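Local coordinates for protein cellulase (Xanthomonas axonopodis pv. citri, PDB 4W7W) that probably hydrolyses the beta-1,4-glucosidic bonds of cellulose as a family 5 glycosyl hydrolase, and binds cello-oligosaccharide in its barrel, at residues T170-A173 with I174-G178; G128-A131 with D132-R136; L139-K142 with D143-A146. All coordinates share one frame; numbering follows the deposited sequence.

Contact 1: residues T170-A173 with I174-G178; sequences TITA and IRKTG
Arg175 sets its CG methylene against Ile171 O, 3.4 Å away, but neither face of its flat guanidinium group packs on 170-173. That group reaches further, where NE forms a salt bridge with Asp214 and NH1 bonds to the carbonyl oxygens of Ala179 and Asn181; the bend at chi2 (-57°) turns the chain off along this course. The other planar group of note is the carbonyl of Ile174. Thr177 OG1 donates to Ile174 O at 2.7 Å from within the carbonyl plane, and Thr177 N reaches the same oxygen at 3.1 Å, so one acceptor is gripped twice by one residue. Between the segments run the helical bonds from Ile174, Arg175 and Lys176 N to the oxygens of Thr170, Ile171 and Thr172. On the buried side, Thr170 CG2 meets Ile174 CD1 at 4.1 Å, a loose methyl contact. On the outer side, Lys176 runs extended, with Lys176 CE 3.6 Å from Thr172 CG2. Gly178 is the first residue to leave helical backbone angles; its positive phi (93°) would jam a CB against the preceding carbonyl oxygen, which suits glycine. Thr170 and Thr172 return OG1 to Ala166 O and Gln168 O, so threonine sits in the helix with its hydroxyl satisfied and its methyl presented, while Thr177 and Arg175 engage groups at the C-terminal end and Asp214.

Contact 2: residues G128-A131 with D132-R136; sequences GALA and DLWRR
Leu130 and Trp134, one helical turn apart, lie side by side and point the same way, with Leu130 CD1 3.7 Å from Trp134 CD1 at the pyrrole part of the indole. Leucine reaches the ring because its CG stands opposite the backbone N (chi1 -180°), which carries the branch along the helix toward the tryptophan. Leu133 closes the buried side: its CD1 sits 3.6 Å above one face of the indole, offset toward the rim. A large ring suits this place, since it packs against Leu109 and Phe149 of the barrel strands, while its polar NE1 is satisfied by the carbonyl of Leu151. Four backbone bonds, from Asp132, Leu133, Trp134 and Arg135 N to the oxygens four residues earlier, hold the turns together beneath.

On another flank Ala131 meets Ala173, its small side chain allowing helix 160-176 to come close; the charged chains lie on the looser, partly exposed side. The carboxylate of Asp132 is shared by two arginines: Arg135 NH2 meets OD1 at 2.9 Å, and Arg136 NE meets OD2 at 2.8 Å, both on syn sides but about 30° out of the carboxylate plane. Arg135 NH2 lies 3.4 Å above the centre of the Arg136 guanidinium, the two groups meeting edge to face as both reach for one carboxylate. Gln76 and Asn80 add further bonds to this network, which is this protein's own. The amphipathic helix beneath it, apolar toward the strands and polar outward, is typical of the outer layer of a (beta/alpha)8 barrel.

Contact 3: residues L139-K142 with D143-A146; sequences LEFK and DDKA
Phe141 and Asp144 cross at a slant, the ring and carboxylate planes 52° apart, and the acid comes to the edge of the ring, near its plane, and does not lie over a face. Asp144 OD2 stands 3.3 Å from Phe141 CD1, where the slightly positive aromatic C-H is a fitting neighbour for a carboxylate oxygen. One face of the same ring carries Glu140 CB, 3.7 Å above the plane, and the ring is buried against helix 85-100 and strand 147-150, a place that suits a large apolar ring. Its CG lies beside the backbone N (chi1 -65°), which directs the ring inward.

Phe141 to Asp144 form a type I beta turn, which leads the chain out of helix 127-141 toward strand 147-150 of the barrel. Asp144 N closes it by donating to Phe141 O at 2.9 Å, from above the carbonyl plane; Asn181 ND2 donates to that oxygen too.

On the solvent side Lys142 and Asp143 lie side by side, pointing the same way. The lysine starts with CG between the backbone N and the carbonyl carbon (chi1 55°) and folds at chi3 and chi4, which brings NZ to Asp143 OD1 at 3.1 Å in a salt bridge. Two waters join the turn to Glu140 O: one accepts from Asp143 N and probably donates to that oxygen, though it has other acceptors in reach, and the other spans Glu140 O and Asp144 OD2, 2.8 Å from the latter.

Overall arrangement
All three contacts are local, and they lie on the same part of the outer helical layer of the barrel. Contacts 1 and 2 belong to neighbouring helices and touch: Thr170 CG2 approaches Trp134 CD1 to 3.4 Å, and Ala173 packs on Ala131. Each has a buried and an outer side. Contact 3 continues helix 127-141 from contact 2 into the following turn and lies mainly at the surface, with Phe141 its one buried touching residue. It adjoins contact 1 where Lys142 CE passes Thr177 O. Charge is used differently in each: outward to another loop in contact 1, within one helix in contact 2, and between adjacent residues, with bridging waters, in contact 3.

Contact 1: residues T170-A173 with I174-G178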
loop_
_atom_site.group_PDB
_atom_site.type_symbol
_atom_site.label_atom_id
_atom_site.label_comp_id
_atom_site.label_asym_id
_atom_site.label_seq_id
_atom_site.Cartn_x
_atom_site.Cartn_y
_atom_site.Cartn_z
ATOM N N THR A 170 2.360 -10.006 13.663
ATOM C CA THR A 170 1.213 -9.909 12.788
ATOM C C THR A 170 1.185 -11.031 11.744
ATOM O O THR A 170 0.140 -11.640 11.505
ATOM C CB THR A 170 1.239 -8.532 12.129
ATOM O OG1 THR A 170 1.136 -7.525 13.138
ATOM C CG2 THR A 170 0.074 -8.363 11.196
ATOM N N ILE A 171 2.326 -11.299 11.117
ATOM C CA ILE A 171 2.440 -12.412 10.169
ATOM C C ILE A 171 2.043 -13.715 10.853
ATOM O O ILE A 171 1.248 -14.499 10.334
ATOM C CB ILE A 171 3.866 -12.493 9.610
ATOM C CG1 ILE A 171 4.162 -11.293 8.701
ATOM C CG2 ILE A 171 4.094 -13.797 8.881
ATOM C CD1 ILE A 171 5.647 -11.069 8.502
ATOM N N THR A 172 2.575 -13.943 12.040
ATOM C CA THR A 172 2.284 -15.154 12.788
ATOM C C THR A 172 0.789 -15.266 13.053
ATOM O O THR A 172 0.197 -16.337 12.884
ATOM C CB THR A 172 3.118 -15.184 14.071
ATOM O OG1 THR A 172 4.488 -15.307 13.681
ATOM C CG2 THR A 172 2.705 -16.313 15.004
ATOM N N ALA A 173 0.186 -14.175 13.507
ATOM C CA ALA A 173 -1.246 -14.163 13.804
ATOM C C ALA A 173 -2.068 -14.522 12.570
ATOM O O ALA A 173 -3.041 -15.287 12.647
ATOM C CB ALA A 173 -1.669 -12.823 14.368
ATOM N N ILE A 174 -1.706 -13.964 11.429
ATOM C CA ILE A 174 -2.422 -14.254 10.198
ATOM C C ILE A 174 -2.279 -15.737 9.862
ATOM O O ILE A 174 -3.260 -16.403 9.544
ATOM C CB ILE A 174 -1.911 -13.372 9.045
ATOM C CG1 ILE A 174 -2.344 -11.909 9.282
ATOM C CG2 ILE A 174 -2.386 -13.891 7.687
ATOM C CD1 ILE A 174 -1.599 -10.890 8.428
ATOM N N ARG A 175 -1.065 -16.268 9.923
ATOM C CA ARG A 175 -0.875 -17.658 9.517
ATOM C C ARG A 175 -1.535 -18.655 10.457
ATOM O O ARG A 175 -1.962 -19.712 10.018
ATOM C CB ARG A 175 0.604 -17.953 9.302
ATOM C CG ARG A 175 1.257 -17.118 8.209
ATOM C CD ARG A 175 0.548 -17.291 6.879
ATOM N NE ARG A 175 1.271 -16.594 5.829
ATOM C CZ ARG A 175 0.723 -15.971 4.792
ATOM N NH1 ARG A 175 -0.587 -15.959 4.609
ATOM N NH2 ARG A 175 1.517 -15.335 3.961
ATOM N N LYS A 176 -1.651 -18.308 11.741
ATOM C CA LYS A 176 -2.327 -19.176 12.696
ATOM C C LYS A 176 -3.785 -19.421 12.306
ATOM O O LYS A 176 -4.340 -20.437 12.695
ATOM C CB LYS A 176 -2.276 -18.582 14.103
ATOM C CG LYS A 176 -0.938 -18.741 14.798
ATOM C CD LYS A 176 -0.910 -17.998 16.114
ATOM C CE LYS A 176 0.365 -18.288 16.897
ATOM N NZ LYS A 176 0.503 -17.379 18.049
ATOM N N THR A 177 -4.406 -18.502 11.559
ATOM C CA THR A 177 -5.796 -18.688 11.147
ATOM C C THR A 177 -5.940 -19.684 10.009
ATOM O O THR A 177 -7.063 -20.076 9.680
ATOM C CB THR A 177 -6.451 -17.384 10.676
ATOM O OG1 THR A 177 -5.878 -16.981 9.422
ATOM C CG2 THR A 177 -6.314 -16.284 11.704
ATOM N N GLY A 178 -4.826 -20.077 9.395
ATOM C CA GLY A 178 -4.855 -20.897 8.182
ATOM C C GLY A 178 -4.819 -20.095 6.894
ATOM O O GLY A 178 -4.716 -20.675 5.803
#

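Contact 2: residues G128-A131 with D132-R136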
loop_
_atom_site.group_PDB
_atom_site.type_symbol
_atom_site.label_atom_id
_atom_site.label_comp_id
_atom_site.label_asym_id
_atom_site.label_seq_id
_atom_site.Cartn_x
_atom_site.Cartn_y
_atom_site.Cartn_z
ATOM N N GLY A 128 0.782 -6.336 20.093
ATOM C CA GLY A 128 -0.215 -7.383 20.021
ATOM C C GLY A 128 -1.556 -6.899 19.509
ATOM O O GLY A 128 -2.309 -7.692 18.957
ATOM N N ALA A 129 -1.869 -5.617 19.703
ATOM C CA ALA A 129 -3.161 -5.102 19.233
ATOM C C ALA A 129 -3.231 -5.189 17.710
ATOM O O ALA A 129 -4.282 -5.504 17.158
ATOM C CB ALA A 129 -3.419 -3.679 19.706
ATOM N N LEU A 130 -2.123 -4.909 17.026
ATOM C CA LEU A 130 -2.102 -5.020 15.560
ATOM C C LEU A 130 -2.263 -6.465 15.114
ATOM O O LEU A 130 -2.943 -6.757 14.128
ATOM C CB LEU A 130 -0.820 -4.441 14.998
ATOM C CG LEU A 130 -0.702 -4.505 13.469
ATOM C CD1 LEU A 130 -1.813 -3.726 12.791
ATOM C CD2 LEU A 130 0.664 -3.994 13.033
ATOM N N ALA A 131 -1.665 -7.389 15.870
ATOM C CA ALA A 131 -1.817 -8.812 15.559
ATOM C C ALA A 131 -3.282 -9.240 15.706
ATOM O O ALA A 131 -3.772 -10.049 14.929
ATOM C CB ALA A 131 -0.884 -9.661 16.409
ATOM N N ASP A 132 -3.977 -8.715 16.713
ATOM C CA ASP A 132 -5.391 -9.034 16.886
ATOM C C ASP A 132 -6.234 -8.531 15.718
ATOM O O ASP A 132 -7.108 -9.246 15.208
ATOM C CB ASP A 132 -5.930 -8.477 18.204
ATOM C CG ASP A 132 -7.387 -8.820 18.407
ATOM O OD1 ASP A 132 -7.666 -9.983 18.794
ATOM O OD2 ASP A 132 -8.249 -7.954 18.189
ATOM N N LEU A 133 -5.971 -7.302 15.284
ATOM C CA LEU A 133 -6.654 -6.752 14.129
ATOM C C LEU A 133 -6.495 -7.699 12.937
ATOM O O LEU A 133 -7.475 -8.075 12.282
ATOM C CB LEU A 133 -6.102 -5.358 13.828
ATOM C CG LEU A 133 -6.607 -4.609 12.591
ATOM C CD1 LEU A 133 -6.033 -5.128 11.278
ATOM C CD2 LEU A 133 -8.132 -4.561 12.549
ATOM N N TRP A 134 -5.249 -8.089 12.651
ATOM C CA TRP A 134 -5.011 -8.907 11.481
ATOM C C TRP A 134 -5.483 -10.337 11.623
ATOM O O TRP A 134 -5.872 -10.951 10.645
ATOM C CB TRP A 134 -3.542 -8.808 11.038
ATOM C CG TRP A 134 -3.308 -7.593 10.188
ATOM C CD1 TRP A 134 -2.626 -6.466 10.512
ATOM C CD2 TRP A 134 -3.883 -7.367 8.903
ATOM N NE1 TRP A 134 -2.713 -5.554 9.490
ATOM C CE2 TRP A 134 -3.486 -6.089 8.492
ATOM C CE3 TRP A 134 -4.689 -8.129 8.055
ATOM C CZ2 TRP A 134 -3.861 -5.557 7.267
ATOM C CZ3 TRP A 134 -5.070 -7.596 6.846
ATOM C CH2 TRP A 134 -4.662 -6.334 6.452
ATOM N N ARG A 135 -5.471 -10.884 12.839
ATOM C CA ARG A 135 -6.134 -12.165 13.086
ATOM C C ARG A 135 -7.594 -12.099 12.624
ATOM O O ARG A 135 -8.086 -12.979 11.903
ATOM C CB ARG A 135 -6.079 -12.523 14.569
ATOM C CG ARG A 135 -6.850 -13.781 14.942
ATOM C CD ARG A 135 -6.814 -14.076 16.439
ATOM N NE ARG A 135 -7.578 -13.088 17.183
ATOM C CZ ARG A 135 -8.896 -13.116 17.349
ATOM N NH1 ARG A 135 -9.610 -14.108 16.850
ATOM N NH2 ARG A 135 -9.492 -12.116 17.996
ATOM N N ARG A 136 -8.271 -11.049 13.051
ATOM C CA ARG A 136 -9.688 -10.901 12.745
ATOM C C ARG A 136 -9.923 -10.716 11.250
ATOM O O ARG A 136 -10.837 -11.323 10.693
ATOM C CB ARG A 136 -10.264 -9.755 13.547
ATOM C CG ARG A 136 -10.297 -10.020 15.037
ATOM C CD ARG A 136 -10.719 -8.792 15.797
ATOM N NE ARG A 136 -10.710 -8.934 17.251
ATOM C CZ ARG A 136 -11.728 -9.407 17.952
ATOM N NH1 ARG A 136 -12.783 -9.913 17.341
ATOM N NH2 ARG A 136 -11.664 -9.427 19.269
#

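Contact 3: residues L139-K142 with D143-A146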
loop_
_atom_site.group_PDB
_atom_site.type_symbol
_atom_site.label_atom_id
_atom_site.label_comp_id
_atom_site.label_asym_id
_atom_site.label_seq_id
_atom_site.Cartn_x
_atom_site.Cartn_y
_atom_site.Cartn_z
ATOM N N LEU A 139 -9.356 -14.036 9.488
ATOM C CA LEU A 139 -10.494 -14.941 9.639
ATOM C C LEU A 139 -11.605 -14.606 8.657
ATOM O O LEU A 139 -12.283 -15.509 8.174
ATOM C CB LEU A 139 -11.020 -14.926 11.073
ATOM C CG LEU A 139 -10.126 -15.641 12.091
ATOM C CD1 LEU A 139 -10.539 -15.296 13.514
ATOM C CD2 LEU A 139 -10.124 -17.149 11.904
ATOM N N GLU A 140 -11.786 -13.326 8.356
ATOM C CA GLU A 140 -12.823 -12.915 7.415
ATOM C C GLU A 140 -12.490 -13.250 5.968
ATOM O O GLU A 140 -13.379 -13.564 5.186
ATOM C CB GLU A 140 -13.084 -11.420 7.499
ATOM C CG GLU A 140 -13.614 -10.928 8.812
ATOM C CD GLU A 140 -14.985 -11.452 9.142
ATOM O OE1 GLU A 140 -15.774 -11.821 8.218
ATOM O OE2 GLU A 140 -15.281 -11.471 10.364
ATOM N N PHE A 141 -11.212 -13.144 5.599
ATOM C CA PHE A 141 -10.801 -13.152 4.192
ATOM C C PHE A 141 -9.901 -14.319 3.815
ATOM O O PHE A 141 -9.428 -14.386 2.680
ATOM C CB PHE A 141 -10.143 -11.811 3.838
ATOM C CG PHE A 141 -11.099 -10.658 3.919
ATOM C CD1 PHE A 141 -12.168 -10.549 3.027
ATOM C CD2 PHE A 141 -10.990 -9.720 4.926
ATOM C CE1 PHE A 141 -13.080 -9.523 3.137
ATOM C CE2 PHE A 141 -11.896 -8.671 5.033
ATOM C CZ PHE A 141 -12.933 -8.570 4.125
ATOM N N LYS A 142 -9.697 -15.262 4.727
ATOM C CA LYS A 142 -8.776 -16.359 4.445
ATOM C C LYS A 142 -9.181 -17.173 3.228
ATOM O O LYS A 142 -8.312 -17.655 2.511
ATOM C CB LYS A 142 -8.562 -17.262 5.646
ATOM C CG LYS A 142 -9.828 -17.821 6.218
ATOM C CD LYS A 142 -9.521 -18.745 7.389
ATOM C CE LYS A 142 -9.004 -20.087 6.911
ATOM N NZ LYS A 142 -10.109 -20.953 6.433
ATOM N N ASP A 143 -10.476 -17.301 2.972
ATOM C CA ASP A 143 -10.936 -18.049 1.807
ATOM C C ASP A 143 -11.199 -17.194 0.561
ATOM O O ASP A 143 -11.848 -17.653 -0.377
ATOM C CB ASP A 143 -12.159 -18.881 2.196
ATOM C CG ASP A 143 -11.880 -19.816 3.365
ATOM O OD1 ASP A 143 -10.771 -20.391 3.424
ATOM O OD2 ASP A 143 -12.766 -19.974 4.228
ATOM N N ASP A 144 -10.640 -15.983 0.531
ATOM C CA ASP A 144 -10.742 -15.087 -0.621
ATOM C C ASP A 144 -9.345 -14.936 -1.320
ATOM O O ASP A 144 -8.513 -14.154 -0.882
ATOM C CB ASP A 144 -11.334 -13.736 -0.166
ATOM C CG ASP A 144 -12.778 -13.848 0.427
ATOM O OD1 ASP A 144 -13.688 -14.406 -0.218
ATOM O OD2 ASP A 144 -13.031 -13.336 1.544
ATOM N N LYS A 145 -9.124 -15.665 -2.425
ATOM C CA LYS A 145 -7.858 -15.625 -3.185
ATOM C C LYS A 145 -7.520 -14.247 -3.785
ATOM O O LYS A 145 -6.373 -13.931 -4.108
ATOM C CB LYS A 145 -7.847 -16.693 -4.289
ATOM C CG LYS A 145 -7.565 -18.097 -3.776
ATOM C CD LYS A 145 -7.410 -19.099 -4.912
ATOM C CE LYS A 145 -6.394 -20.178 -4.567
ATOM N NZ LYS A 145 -4.995 -19.690 -4.739
ATOM N N ALA A 146 -8.537 -13.436 -3.953
ATOM C CA ALA A 146 -8.341 -12.094 -4.453
ATOM C C ALA A 146 -7.760 -11.136 -3.412
ATOM O O ALA A 146 -7.317 -10.048 -3.793
ATOM C CB ALA A 146 -9.656 -11.534 -4.977
HETATM O O HOH W 1 -12.942 -15.877 3.557
HETATM O O HOH W 2 -15.389 -12.833 3.011
#